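Local coordinates for protein TetR-family transcriptional regulator (Streptomyces coelicolor A3, PDB 2QIB) that probably binds DNA through a helix-turn-helix domain and regulates transcription, as expected of a homodimeric TetR-family regulator, at residues 16-21 / 51-56; 29-34 / 106-111; 134-139 / 155-160. One frame throughout, in Å; residues are numbered along the deposited sequence.

How the contacts relate
The three contacts follow the molecule from its predicted DNA-binding end to its C-terminal core. Contact 1 packs helix 11-28 against the end of helix 47-53, within the N-terminal, probably DNA-binding, domain of the TetR fold. Contact 2 uses the loop after helix 11-28 to meet helix 103-116, joining that domain to the C-terminal domain; its centre is about 18 Å from that of contact 1. Contact 3 lies deeper in the C-terminal domain, its centre about 25 Å from that of contact 2 and 33 Å from that of contact 1, between helices 119-140 and 147-168. The Ile136 side chain of contact 3 lies about 4 Å from a bound hexaethylene glycol, probably a crystallisation additive, which may mark a pocket.

Contact 1. Residues 16-21 / 51-56; sequences QQLIGV and YHYFPG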
ATOM      1  N   GLN A  16     -18.568 -15.390  22.899  1.00 20.49           N
ATOM      2  CA  GLN A  16     -18.879 -14.769  21.599  1.00 21.17           C
ATOM      3  C   GLN A  16     -19.487 -13.360  21.754  1.00 21.26           C
ATOM      4  O   GLN A  16     -19.173 -12.448  20.947  1.00 19.90           O
ATOM      5  CB  GLN A  16     -19.706 -15.721  20.718  1.00 22.81           C
ATOM      6  CG  GLN A  16     -18.925 -17.003  20.247  1.00 24.95           C
ATOM      7  CD  GLN A  16     -17.534 -16.740  19.606  1.00 30.83           C
ATOM      8  OE1 GLN A  16     -17.378 -15.884  18.712  1.00 30.42           O
ATOM      9  NE2 GLN A  16     -16.526 -17.498  20.056  1.00 30.86           N
ATOM     10  N   GLN A  17     -20.308 -13.155  22.792  1.00 20.21           N
ATOM     11  CA  GLN A  17     -20.810 -11.809  23.127  1.00 20.71           C
ATOM     12  C   GLN A  17     -19.662 -10.839  23.400  1.00 19.93           C
ATOM     13  O   GLN A  17     -19.656  -9.727  22.878  1.00 20.00           O
ATOM     14  CB  GLN A  17     -21.744 -11.794  24.349  1.00 21.76           C
ATOM     15  CG  GLN A  17     -22.297 -10.366  24.636  1.00 25.26           C
ATOM     16  CD  GLN A  17     -22.397 -10.003  26.109  1.00 30.24           C
ATOM     17  OE1 GLN A  17     -23.266  -9.213  26.498  1.00 33.44           O
ATOM     18  NE2 GLN A  17     -21.517 -10.568  26.938  1.00 31.36           N
ATOM     19  N   LEU A  18     -18.715 -11.262  24.239  1.00 19.42           N
ATOM     20  CA  LEU A  18     -17.556 -10.446  24.565  1.00 18.87           C
ATOM     21  C   LEU A  18     -16.722 -10.089  23.324  1.00 18.19           C
ATOM     22  O   LEU A  18     -16.300  -8.957  23.193  1.00 17.29           O
ATOM     23  CB  LEU A  18     -16.706 -11.177  25.605  1.00 19.43           C
ATOM     24  CG  LEU A  18     -16.173 -10.557  26.882  1.00 24.13           C
ATOM     25  CD1 LEU A  18     -16.932  -9.335  27.432  1.00 24.15           C
ATOM     26  CD2 LEU A  18     -16.084 -11.701  27.912  1.00 21.95           C
ATOM     27  N   ILE A  19     -16.480 -11.052  22.427  1.00 17.73           N
ATOM     28  CA  ILE A  19     -15.731 -10.771  21.188  1.00 17.87           C
ATOM     29  C   ILE A  19     -16.471  -9.708  20.386  1.00 16.89           C
ATOM     30  O   ILE A  19     -15.839  -8.806  19.846  1.00 17.58           O
ATOM     31  CB  ILE A  19     -15.475 -12.068  20.346  1.00 17.29           C
ATOM     32  CG1 ILE A  19     -14.575 -13.027  21.152  1.00 17.91           C
ATOM     33  CG2 ILE A  19     -14.807 -11.745  18.954  1.00 18.53           C
ATOM     34  CD1 ILE A  19     -14.430 -14.466  20.548  1.00 20.09           C
ATOM     35  N   GLY A  20     -17.804  -9.823  20.332  1.00 17.09           N
ATOM     36  CA  GLY A  20     -18.652  -8.843  19.581  1.00 16.58           C
ATOM     37  C   GLY A  20     -18.579  -7.436  20.165  1.00 16.69           C
ATOM     38  O   GLY A  20     -18.492  -6.447  19.437  1.00 15.84           O
ATOM     39  N   VAL A  21     -18.629  -7.356  21.494  1.00 16.46           N
ATOM     40  CA  VAL A  21     -18.552  -6.088  22.181  1.00 16.82           C
ATOM     41  C   VAL A  21     -17.187  -5.480  21.926  1.00 15.81           C
ATOM     42  O   VAL A  21     -17.063  -4.281  21.619  1.00 16.24           O
ATOM     43  CB  VAL A  21     -18.799  -6.301  23.676  1.00 16.59           C
ATOM     44  CG1 VAL A  21     -18.395  -5.068  24.482  1.00 17.92           C
ATOM     45  CG2 VAL A  21     -20.275  -6.680  23.914  1.00 17.85           C
ATOM     46  N   TYR A  51     -11.623 -11.166  32.224  1.00 17.81           N
ATOM     47  CA  TYR A  51     -10.370 -11.918  32.269  1.00 17.92           C
ATOM     48  C   TYR A  51     -10.582 -13.441  32.428  1.00 19.02           C
ATOM     49  O   TYR A  51      -9.644 -14.222  32.237  1.00 21.17           O
ATOM     50  CB  TYR A  51      -9.485 -11.392  33.405  1.00 18.92           C
ATOM     51  CG  TYR A  51      -8.877 -10.034  33.138  1.00 15.76           C
ATOM     52  CD1 TYR A  51      -7.734  -9.907  32.335  1.00 17.89           C
ATOM     53  CD2 TYR A  51      -9.440  -8.888  33.692  1.00 18.83           C
ATOM     54  CE1 TYR A  51      -7.178  -8.668  32.114  1.00 20.65           C
ATOM     55  CE2 TYR A  51      -8.874  -7.640  33.492  1.00 18.70           C
ATOM     56  CZ  TYR A  51      -7.749  -7.543  32.699  1.00 19.96           C
ATOM     57  OH  TYR A  51      -7.200  -6.312  32.468  1.00 23.27           O
ATOM     58  N   HIS A  52     -11.796 -13.863  32.772  1.00 19.24           N
ATOM     59  CA  HIS A  52     -12.122 -15.295  32.745  1.00 20.12           C
ATOM     60  C   HIS A  52     -12.029 -15.849  31.318  1.00 21.32           C
ATOM     61  O   HIS A  52     -11.688 -17.016  31.124  1.00 21.34           O
ATOM     62  CB  HIS A  52     -13.512 -15.545  33.321  1.00 20.25           C
ATOM     63  CG  HIS A  52     -13.830 -17.002  33.499  1.00 24.78           C
ATOM     64  ND1 HIS A  52     -13.299 -17.752  34.525  1.00 29.25           N
ATOM     65  CD2 HIS A  52     -14.603 -17.850  32.777  1.00 28.69           C
ATOM     66  CE1 HIS A  52     -13.741 -18.995  34.440  1.00 29.14           C
ATOM     67  NE2 HIS A  52     -14.536 -19.083  33.390  1.00 29.35           N
ATOM     68  N   TYR A  53     -12.340 -14.999  30.339  1.00 20.35           N
ATOM     69  CA  TYR A  53     -12.414 -15.399  28.918  1.00 22.18           C
ATOM     70  C   TYR A  53     -11.174 -15.076  28.104  1.00 22.58           C
ATOM     71  O   TYR A  53     -10.817 -15.789  27.152  1.00 23.33           O
ATOM     72  CB  TYR A  53     -13.651 -14.747  28.310  1.00 22.75           C
ATOM     73  CG  TYR A  53     -14.928 -15.330  28.852  1.00 22.28           C
ATOM     74  CD1 TYR A  53     -15.480 -16.470  28.254  1.00 26.59           C
ATOM     75  CD2 TYR A  53     -15.597 -14.770  29.943  1.00 22.50           C
ATOM     76  CE1 TYR A  53     -16.641 -17.033  28.721  1.00 25.88           C
ATOM     77  CE2 TYR A  53     -16.772 -15.350  30.439  1.00 25.55           C
ATOM     78  CZ  TYR A  53     -17.287 -16.486  29.794  1.00 25.87           C
ATOM     79  OH  TYR A  53     -18.434 -17.109  30.213  1.00 27.42           O
ATOM     80  N   PHE A  54     -10.508 -13.986  28.471  1.00 22.67           N
ATOM     81  CA  PHE A  54      -9.295 -13.535  27.789  1.00 24.88           C
ATOM     82  C   PHE A  54      -8.269 -13.100  28.833  1.00 26.01           C
ATOM     83  O   PHE A  54      -8.618 -12.358  29.745  1.00 28.21           O
ATOM     84  CB  PHE A  54      -9.643 -12.387  26.834  1.00 23.65           C
ATOM     85  CG  PHE A  54     -10.624 -12.797  25.783  1.00 24.39           C
ATOM     86  CD1 PHE A  54     -10.179 -13.371  24.594  1.00 24.81           C
ATOM     87  CD2 PHE A  54     -11.996 -12.681  26.016  1.00 24.85           C
ATOM     88  CE1 PHE A  54     -11.084 -13.792  23.634  1.00 24.83           C
ATOM     89  CE2 PHE A  54     -12.917 -13.104  25.058  1.00 22.80           C
ATOM     90  CZ  PHE A  54     -12.460 -13.659  23.869  1.00 22.73           C
ATOM     91  N   PRO A  55      -7.020 -13.579  28.723  1.00 26.55           N
ATOM     92  CA  PRO A  55      -6.005 -13.251  29.754  1.00 26.55           C
ATOM     93  C   PRO A  55      -5.452 -11.823  29.697  1.00 26.06           C
ATOM     94  O   PRO A  55      -4.756 -11.387  30.624  1.00 26.89           O
ATOM     95  CB  PRO A  55      -4.888 -14.249  29.464  1.00 27.57           C
ATOM     96  CG  PRO A  55      -4.994 -14.499  27.980  1.00 27.60           C
ATOM     97  CD  PRO A  55      -6.491 -14.506  27.709  1.00 26.90           C
ATOM     98  N   GLY A  56      -5.768 -11.087  28.637  1.00 24.62           N
ATOM     99  CA  GLY A  56      -5.379  -9.686  28.561  1.00 22.79           C
ATOM    100  C   GLY A  56      -6.026  -8.976  27.381  1.00 22.59           C
ATOM    101  O   GLY A  56      -6.697  -9.590  26.538  1.00 22.33           O
TER
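Leu18 and Ile19 of helix 11-28 meet Tyr53 and Phe54, each aliphatic side chain crossing its principal aromatic partner at about a right angle. Leu18 works with one methyl: CD2 lies 3.7 Å from CD2 of Tyr53 and 3.9 Å from the CB of the same tyrosine, approaching the near end of the ring, where it joins the chain, and leaving the hydroxyl far off. Closer to the backbone on the same side chain, Leu18 CB makes a longer contact with Phe54 CE2 (4.3 Å). The tighter meeting is that of Ile19, whose CG1 comes 3.5 Å from Phe54 CZ. Beyond CG1 the methyl CD1 reaches the rim of the phenyl ring in its plane, 3.9 Å from the same CZ, so the far end of the phenylalanine butts against the long branch of the isoleucine. The aromatic pair lies at and just beyond the end of helix 47-53, the last helix of the predicted helix-turn-helix, which in TetR proteins is the recognition helix; helix 11-28 is the first helix of the same three-helix DNA-binding domain. Tyr53 still has roughly helical backbone angles, whereas Phe54 is extended, yet the CB of each is directed at helix 11-28. In Phe54, CG stands anti to the carbonyl carbon (chi1 -61°), which extends the ring towards Ile19. The ring also packs on Ser59, Leu60 and Ala63 of helix 57-75, and Leu18 also touches Ala43 of helix 36-43 and Ile45 in the loop that follows. One face of the Tyr53 ring is approached near its rim by His52 CD2, 4.1 Å above the plane.

Contact 2. Residues 29-34 / 106-111; sequences RSPDEV and FSALMR
The backbones approach most closely at Ser30 and Ala108, whose CA atoms are 5.5 Å apart, where the chain has just left helix 11-28 and passes beside helix 103-116. A single methyl fills the narrow join: Ala108 CB points at the loop and touches Pro31 CD at 3.7 Å and Ser30 CB at 3.9 Å. The contact is therefore small and wholly apolar, made by the proline's ring carbon next to its nitrogen and by the serine's methylene. The serine hydroxyl is used within the loop: with chi1 at 51°, OG sits between the backbone N and the carbonyl carbon and donates to Asp32 OD1 (2.7 Å), meeting it on the syn side. The short 3-10 turn is closed by Glu33 N bonding to Ser30 O (2.9 Å). At the start of the loop, Arg29 NE donates to Glu33 O at 2.8 Å, nearly straight at the hydrogen (168°) but from well above the carbonyl plane, and tethers the two ends of the turn, while Arg29 NH2 forms a salt bridge with Glu38. Around this contact, Pro31 also packs on Phe26 of helix 11-28 and Tyr61 of helix 57-75, and helix 103-116 is backed by helices 119-140 and 147-168.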
ATOM      1  N   ARG A  29     -12.984   3.215  17.868  1.00 20.35           N
ATOM      2  CA  ARG A  29     -11.922   4.051  18.406  1.00 21.46           C
ATOM      3  C   ARG A  29     -10.591   3.375  18.253  1.00 20.08           C
ATOM      4  O   ARG A  29     -10.520   2.129  18.214  1.00 21.55           O
ATOM      5  CB  ARG A  29     -12.124   4.269  19.925  1.00 21.39           C
ATOM      6  CG  ARG A  29     -13.440   4.891  20.300  1.00 24.08           C
ATOM      7  CD  ARG A  29     -13.390   5.429  21.742  1.00 21.03           C
ATOM      8  NE  ARG A  29     -13.454   4.380  22.783  1.00 16.91           N
ATOM      9  CZ  ARG A  29     -14.556   3.744  23.169  1.00 18.97           C
ATOM     10  NH1 ARG A  29     -15.734   3.991  22.588  1.00 19.76           N
ATOM     11  NH2 ARG A  29     -14.485   2.885  24.181  1.00 18.25           N
ATOM     12  N   SER A  30      -9.524   4.168  18.236  1.00 20.75           N
ATOM     13  CA  SER A  30      -8.190   3.594  18.295  1.00 21.86           C
ATOM     14  C   SER A  30      -8.043   2.786  19.592  1.00 21.69           C
ATOM     15  O   SER A  30      -8.703   3.108  20.609  1.00 20.73           O
ATOM     16  CB  SER A  30      -7.105   4.673  18.187  1.00 22.76           C
ATOM     17  OG  SER A  30      -7.347   5.701  19.114  1.00 26.98           O
ATOM     18  N   PRO A  31      -7.215   1.720  19.559  1.00 21.84           N
ATOM     19  CA  PRO A  31      -7.245   0.708  20.609  1.00 22.27           C
ATOM     20  C   PRO A  31      -6.739   1.242  21.970  1.00 22.72           C
ATOM     21  O   PRO A  31      -7.121   0.713  23.023  1.00 22.28           O
ATOM     22  CB  PRO A  31      -6.375  -0.429  20.049  1.00 23.51           C
ATOM     23  CG  PRO A  31      -5.485   0.232  19.023  1.00 23.29           C
ATOM     24  CD  PRO A  31      -6.216   1.429  18.505  1.00 22.29           C
ATOM     25  N   ASP A  32      -5.902   2.282  21.945  1.00 22.20           N
ATOM     26  CA  ASP A  32      -5.487   2.978  23.186  1.00 23.51           C
ATOM     27  C   ASP A  32      -6.651   3.633  23.947  1.00 21.98           C
ATOM     28  O   ASP A  32      -6.514   3.940  25.163  1.00 22.47           O
ATOM     29  CB  ASP A  32      -4.433   4.061  22.882  1.00 24.53           C
ATOM     30  CG  ASP A  32      -4.936   5.108  21.914  1.00 27.68           C
ATOM     31  OD1 ASP A  32      -5.468   4.736  20.845  1.00 32.93           O
ATOM     32  OD2 ASP A  32      -4.811   6.317  22.200  1.00 30.23           O
ATOM     33  N   GLU A  33      -7.773   3.868  23.262  1.00 20.34           N
ATOM     34  CA  GLU A  33      -8.961   4.470  23.872  1.00 19.46           C
ATOM     35  C   GLU A  33     -10.059   3.448  24.180  1.00 18.20           C
ATOM     36  O   GLU A  33     -11.200   3.832  24.344  1.00 18.41           O
ATOM     37  CB  GLU A  33      -9.553   5.573  22.981  1.00 19.28           C
ATOM     38  CG  GLU A  33      -8.560   6.662  22.612  1.00 20.60           C
ATOM     39  CD  GLU A  33      -9.228   7.826  21.897  1.00 21.69           C
ATOM     40  OE1 GLU A  33     -10.206   7.601  21.155  1.00 23.30           O
ATOM     41  OE2 GLU A  33      -8.756   8.977  22.064  1.00 27.76           O
ATOM     42  N   VAL A  34      -9.713   2.158  24.202  1.00 17.58           N
ATOM     43  CA  VAL A  34     -10.666   1.110  24.555  1.00 17.02           C
ATOM     44  C   VAL A  34     -10.076   0.343  25.719  1.00 17.80           C
ATOM     45  O   VAL A  34      -8.968  -0.165  25.626  1.00 19.49           O
ATOM     46  CB  VAL A  34     -10.948   0.148  23.355  1.00 16.21           C
ATOM     47  CG1 VAL A  34     -11.908  -0.972  23.775  1.00 16.13           C
ATOM     48  CG2 VAL A  34     -11.564   0.949  22.180  1.00 15.56           C
ATOM     49  N   PHE A 106      -9.807   0.280  11.786  1.00 17.49           N
ATOM     50  CA  PHE A 106      -9.069  -0.010  10.541  1.00 18.43           C
ATOM     51  C   PHE A 106      -7.913   0.982  10.344  1.00 18.87           C
ATOM     52  O   PHE A 106      -6.749   0.562  10.104  1.00 19.28           O
ATOM     53  CB  PHE A 106     -10.065   0.059   9.373  1.00 19.01           C
ATOM     54  CG  PHE A 106      -9.497  -0.334   8.042  1.00 18.93           C
ATOM     55  CD1 PHE A 106      -9.466  -1.683   7.667  1.00 25.43           C
ATOM     56  CD2 PHE A 106      -9.073   0.636   7.123  1.00 19.54           C
ATOM     57  CE1 PHE A 106      -8.963  -2.065   6.393  1.00 25.60           C
ATOM     58  CE2 PHE A 106      -8.572   0.247   5.835  1.00 17.95           C
ATOM     59  CZ  PHE A 106      -8.489  -1.090   5.515  1.00 21.81           C
ATOM     60  N   SER A 107      -8.206   2.275  10.485  1.00 19.29           N
ATOM     61  CA  SER A 107      -7.165   3.298  10.302  1.00 20.62           C
ATOM     62  C   SER A 107      -6.072   3.084  11.326  1.00 21.00           C
ATOM     63  O   SER A 107      -4.892   3.098  10.991  1.00 21.54           O
ATOM     64  CB  SER A 107      -7.700   4.720  10.437  1.00 22.12           C
ATOM     65  OG  SER A 107      -8.615   4.962   9.395  1.00 25.01           O
ATOM     66  N   ALA A 108      -6.464   2.866  12.581  1.00 19.95           N
ATOM     67  CA  ALA A 108      -5.458   2.700  13.642  1.00 21.21           C
ATOM     68  C   ALA A 108      -4.585   1.477  13.402  1.00 21.70           C
ATOM     69  O   ALA A 108      -3.349   1.534  13.555  1.00 23.30           O
ATOM     70  CB  ALA A 108      -6.138   2.663  15.040  1.00 21.21           C
ATOM     71  N   LEU A 109      -5.197   0.361  13.017  1.00 21.71           N
ATOM     72  CA  LEU A 109      -4.469  -0.881  12.774  1.00 23.18           C
ATOM     73  C   LEU A 109      -3.512  -0.730  11.603  1.00 25.04           C
ATOM     74  O   LEU A 109      -2.353  -1.148  11.676  1.00 24.93           O
ATOM     75  CB  LEU A 109      -5.427  -2.030  12.484  1.00 23.15           C
ATOM     76  CG  LEU A 109      -4.832  -3.389  12.113  1.00 23.21           C
ATOM     77  CD1 LEU A 109      -4.055  -3.980  13.278  1.00 27.06           C
ATOM     78  CD2 LEU A 109      -5.901  -4.320  11.656  1.00 26.30           C
HETATM   79  N   MSE A 110      -4.012  -0.140  10.526  1.00 25.91           N
HETATM   80  CA  MSE A 110      -3.233  -0.102   9.289  1.00 29.78           C
HETATM   81  C   MSE A 110      -2.134   0.944   9.369  1.00 32.12           C
HETATM   82  O   MSE A 110      -1.020   0.709   8.888  1.00 32.95           O
HETATM   83  CB  MSE A 110      -4.128   0.109   8.064  1.00 28.99           C
HETATM   84  CG  MSE A 110      -5.184  -0.961   7.865  1.00 32.20           C
HETATM   85 SE   MSE A 110      -4.540  -2.854   7.893  1.00 42.63          SE
HETATM   86  CE  MSE A 110      -3.510  -2.828   6.232  1.00 38.58           C
ATOM     87  N   ARG A 111      -2.420   2.081   9.995  1.00 34.59           N
ATOM     88  CA  ARG A 111      -1.427   3.163  10.076  1.00 38.15           C
ATOM     89  C   ARG A 111      -0.365   2.861  11.135  1.00 39.30           C
ATOM     90  O   ARG A 111       0.733   3.431  11.100  1.00 40.61           O
ATOM     91  CB  ARG A 111      -2.082   4.542  10.251  1.00 37.76           C
ATOM     92  CG  ARG A 111      -2.911   4.953   9.009  1.00 39.30           C
ATOM     93  CD  ARG A 111      -3.715   6.228   9.237  1.00 39.98           C
ATOM     94  NE  ARG A 111      -4.457   6.656   8.041  1.00 43.82           N
ATOM     95  CZ  ARG A 111      -3.959   7.432   7.074  1.00 46.24           C
ATOM     96  NH1 ARG A 111      -2.701   7.870   7.142  1.00 47.11           N
ATOM     97  NH2 ARG A 111      -4.716   7.774   6.030  1.00 46.62           N
TER

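Contact 3. Residues 134-139 / 155-160; sequences VQILSH and SWISLA
Trp156 O accepts the amide of Ala160 (Ala160 N to Trp156 O, 2.8 Å), one of the bonds that keep regular the helix whose side chains meet Ile136. The contact belongs to the all-helical C-terminal domain of the TetR fold and joins helix 119-140 to helix 147-168, consecutive in the chain. The two backbones stay well apart, with Ile136 CA and Ile157 CA 9.8 Å from each other, so the gap is spanned by side chains. Ile136 does the reaching: CG1 is anti to the carbonyl carbon (chi1 -69°) and chi2 is extended at 162°, which carries CD1 out between two residues of the partner helix. There it lies 4.0 Å from Trp156 CZ3 and 4.1 Å from CE3, approaching the six-membered part of the indole at a slant, and 4.2 Å from CG1 of Ile157. These are ordinary van der Waals contacts. The tryptophan is held by more than this one methyl: Leu88 and Met92 of helix 84-101 and Leu189 of helix 175-194 pack on it, and Phe186 meets it edge-to-face while also touching Ile136. Elsewhere on helix 147-168, Ser158 OG is hydrogen-bonded to Ser162 OG of the second subunit, placing this helix at the dimer interface. The indole NE1 of Trp156 hydrogen-bonds to Leu182 O, while Ala160 CB rests 4.0 Å above one face of the indole, towards its rim.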
ATOM      1  N   VAL A 134      -6.108 -14.737  -3.755  1.00 17.09           N
ATOM      2  CA  VAL A 134      -6.692 -16.005  -4.201  1.00 18.09           C
ATOM      3  C   VAL A 134      -7.993 -15.781  -5.006  1.00 17.16           C
ATOM      4  O   VAL A 134      -8.232 -16.434  -6.034  1.00 17.93           O
ATOM      5  CB  VAL A 134      -6.908 -16.938  -2.991  1.00 18.04           C
ATOM      6  CG1 VAL A 134      -7.831 -18.160  -3.382  1.00 18.72           C
ATOM      7  CG2 VAL A 134      -5.535 -17.429  -2.487  1.00 20.28           C
ATOM      8  N   GLN A 135      -8.843 -14.888  -4.524  1.00 16.55           N
ATOM      9  CA  GLN A 135     -10.096 -14.610  -5.250  1.00 16.43           C
ATOM     10  C   GLN A 135      -9.864 -13.959  -6.604  1.00 15.50           C
ATOM     11  O   GLN A 135     -10.498 -14.318  -7.596  1.00 14.61           O
ATOM     12  CB  GLN A 135     -11.055 -13.772  -4.405  1.00 16.30           C
ATOM     13  CG  GLN A 135     -11.646 -14.538  -3.192  1.00 18.59           C
ATOM     14  CD  GLN A 135     -12.263 -15.906  -3.602  1.00 19.45           C
ATOM     15  OE1 GLN A 135     -13.095 -15.987  -4.490  1.00 21.05           O
ATOM     16  NE2 GLN A 135     -11.817 -16.978  -2.950  1.00 21.90           N
ATOM     17  N   ILE A 136      -8.941 -12.993  -6.650  1.00 14.73           N
ATOM     18  CA  ILE A 136      -8.665 -12.336  -7.917  1.00 15.83           C
ATOM     19  C   ILE A 136      -8.119 -13.341  -8.925  1.00 16.07           C
ATOM     20  O   ILE A 136      -8.591 -13.399 -10.027  1.00 16.53           O
ATOM     21  CB  ILE A 136      -7.681 -11.181  -7.732  1.00 14.49           C
ATOM     22  CG1 ILE A 136      -8.385 -10.055  -6.931  1.00 16.21           C
ATOM     23  CG2 ILE A 136      -7.161 -10.700  -9.116  1.00 15.60           C
ATOM     24  CD1 ILE A 136      -7.399  -9.058  -6.326  1.00 16.94           C
ATOM     25  N   LEU A 137      -7.170 -14.193  -8.528  1.00 17.60           N
ATOM     26  CA  LEU A 137      -6.686 -15.204  -9.463  1.00 18.63           C
ATOM     27  C   LEU A 137      -7.772 -16.170  -9.924  1.00 18.66           C
ATOM     28  O   LEU A 137      -7.759 -16.587 -11.066  1.00 19.29           O
ATOM     29  CB  LEU A 137      -5.538 -15.995  -8.870  1.00 19.61           C
ATOM     30  CG  LEU A 137      -4.244 -15.203  -8.622  1.00 20.86           C
ATOM     31  CD1 LEU A 137      -3.173 -16.176  -8.156  1.00 24.42           C
ATOM     32  CD2 LEU A 137      -3.751 -14.444  -9.852  1.00 23.92           C
ATOM     33  N   SER A 138      -8.682 -16.529  -9.027  1.00 18.45           N
ATOM     34  CA  SER A 138      -9.799 -17.420  -9.387  1.00 18.82           C
ATOM     35  C   SER A 138     -10.628 -16.808 -10.520  1.00 18.26           C
ATOM     36  O   SER A 138     -10.988 -17.469 -11.506  1.00 19.75           O
ATOM     37  CB  SER A 138     -10.677 -17.664  -8.156  1.00 17.56           C
ATOM     38  OG  SER A 138     -11.796 -18.487  -8.503  1.00 18.72           O
ATOM     39  N   HIS A 139     -10.938 -15.524 -10.393  1.00 17.71           N
ATOM     40  CA  HIS A 139     -11.722 -14.844 -11.406  1.00 18.75           C
ATOM     41  C   HIS A 139     -10.974 -14.688 -12.725  1.00 19.00           C
ATOM     42  O   HIS A 139     -11.597 -14.783 -13.796  1.00 19.45           O
ATOM     43  CB  HIS A 139     -12.206 -13.495 -10.910  1.00 19.50           C
ATOM     44  CG  HIS A 139     -13.362 -13.591  -9.970  1.00 18.02           C
ATOM     45  ND1 HIS A 139     -14.675 -13.540 -10.403  1.00 18.18           N
ATOM     46  CD2 HIS A 139     -13.411 -13.761  -8.626  1.00 18.13           C
ATOM     47  CE1 HIS A 139     -15.477 -13.659  -9.362  1.00 19.44           C
ATOM     48  NE2 HIS A 139     -14.736 -13.789  -8.270  1.00 18.05           N
ATOM     49  N   SER A 155       0.247  -5.611  -5.922  1.00 15.78           N
ATOM     50  CA  SER A 155       0.457  -4.155  -5.817  1.00 16.17           C
ATOM     51  C   SER A 155      -0.911  -3.438  -5.891  1.00 16.21           C
ATOM     52  O   SER A 155      -1.101  -2.396  -5.213  1.00 16.66           O
ATOM     53  CB  SER A 155       1.427  -3.616  -6.884  1.00 16.68           C
ATOM     54  OG  SER A 155       0.875  -3.747  -8.166  1.00 19.39           O
ATOM     55  N   TRP A 156      -1.866  -4.029  -6.615  1.00 15.24           N
ATOM     56  CA  TRP A 156      -3.232  -3.475  -6.649  1.00 14.26           C
ATOM     57  C   TRP A 156      -3.902  -3.609  -5.281  1.00 15.19           C
ATOM     58  O   TRP A 156      -4.574  -2.694  -4.831  1.00 15.45           O
ATOM     59  CB  TRP A 156      -4.106  -4.121  -7.705  1.00 15.51           C
ATOM     60  CG  TRP A 156      -5.478  -3.498  -7.724  1.00 15.15           C
ATOM     61  CD1 TRP A 156      -5.898  -2.373  -8.401  1.00 15.32           C
ATOM     62  CD2 TRP A 156      -6.601  -3.961  -6.976  1.00 13.07           C
ATOM     63  NE1 TRP A 156      -7.265  -2.139  -8.128  1.00 15.99           N
ATOM     64  CE2 TRP A 156      -7.688  -3.086  -7.241  1.00 14.21           C
ATOM     65  CE3 TRP A 156      -6.792  -5.033  -6.078  1.00 15.24           C
ATOM     66  CZ2 TRP A 156      -8.953  -3.279  -6.663  1.00 16.09           C
ATOM     67  CZ3 TRP A 156      -8.083  -5.221  -5.514  1.00 16.43           C
ATOM     68  CH2 TRP A 156      -9.118  -4.331  -5.802  1.00 14.75           C
ATOM     69  N   ILE A 157      -3.726  -4.758  -4.652  1.00 14.37           N
ATOM     70  CA  ILE A 157      -4.238  -4.966  -3.270  1.00 15.19           C
ATOM     71  C   ILE A 157      -3.675  -3.879  -2.342  1.00 15.13           C
ATOM     72  O   ILE A 157      -4.417  -3.271  -1.586  1.00 16.18           O
ATOM     73  CB  ILE A 157      -3.930  -6.389  -2.747  1.00 15.53           C
ATOM     74  CG1 ILE A 157      -4.744  -7.418  -3.562  1.00 15.10           C
ATOM     75  CG2 ILE A 157      -4.224  -6.487  -1.217  1.00 16.74           C
ATOM     76  CD1 ILE A 157      -4.249  -8.873  -3.425  1.00 16.68           C
ATOM     77  N   SER A 158      -2.382  -3.560  -2.442  1.00 15.61           N
ATOM     78  CA  SER A 158      -1.804  -2.436  -1.654  1.00 16.78           C
ATOM     79  C   SER A 158      -2.445  -1.089  -2.012  1.00 16.07           C
ATOM     80  O   SER A 158      -2.685  -0.243  -1.136  1.00 15.57           O
ATOM     81  CB  SER A 158      -0.287  -2.360  -1.867  1.00 17.43           C
ATOM     82  OG  SER A 158       0.340  -3.595  -1.453  1.00 20.65           O
ATOM     83  N   LEU A 159      -2.693  -0.884  -3.306  1.00 14.28           N
ATOM     84  CA  LEU A 159      -3.348   0.327  -3.808  1.00 14.93           C
ATOM     85  C   LEU A 159      -4.765   0.454  -3.186  1.00 15.38           C
ATOM     86  O   LEU A 159      -5.203   1.563  -2.789  1.00 15.67           O
ATOM     87  CB  LEU A 159      -3.474   0.266  -5.350  1.00 14.61           C
ATOM     88  CG  LEU A 159      -4.054   1.555  -5.931  1.00 13.92           C
ATOM     89  CD1 LEU A 159      -2.999   2.676  -5.808  1.00 15.94           C
ATOM     90  CD2 LEU A 159      -4.376   1.300  -7.391  1.00 16.09           C
ATOM     91  N   ALA A 160      -5.492  -0.668  -3.162  1.00 16.19           N
ATOM     92  CA  ALA A 160      -6.850  -0.686  -2.605  1.00 15.97           C
ATOM     93  C   ALA A 160      -6.872  -0.423  -1.081  1.00 15.99           C
ATOM     94  O   ALA A 160      -7.756   0.293  -0.583  1.00 15.40           O
ATOM     95  CB  ALA A 160      -7.563  -2.001  -2.943  1.00 15.63           C
TER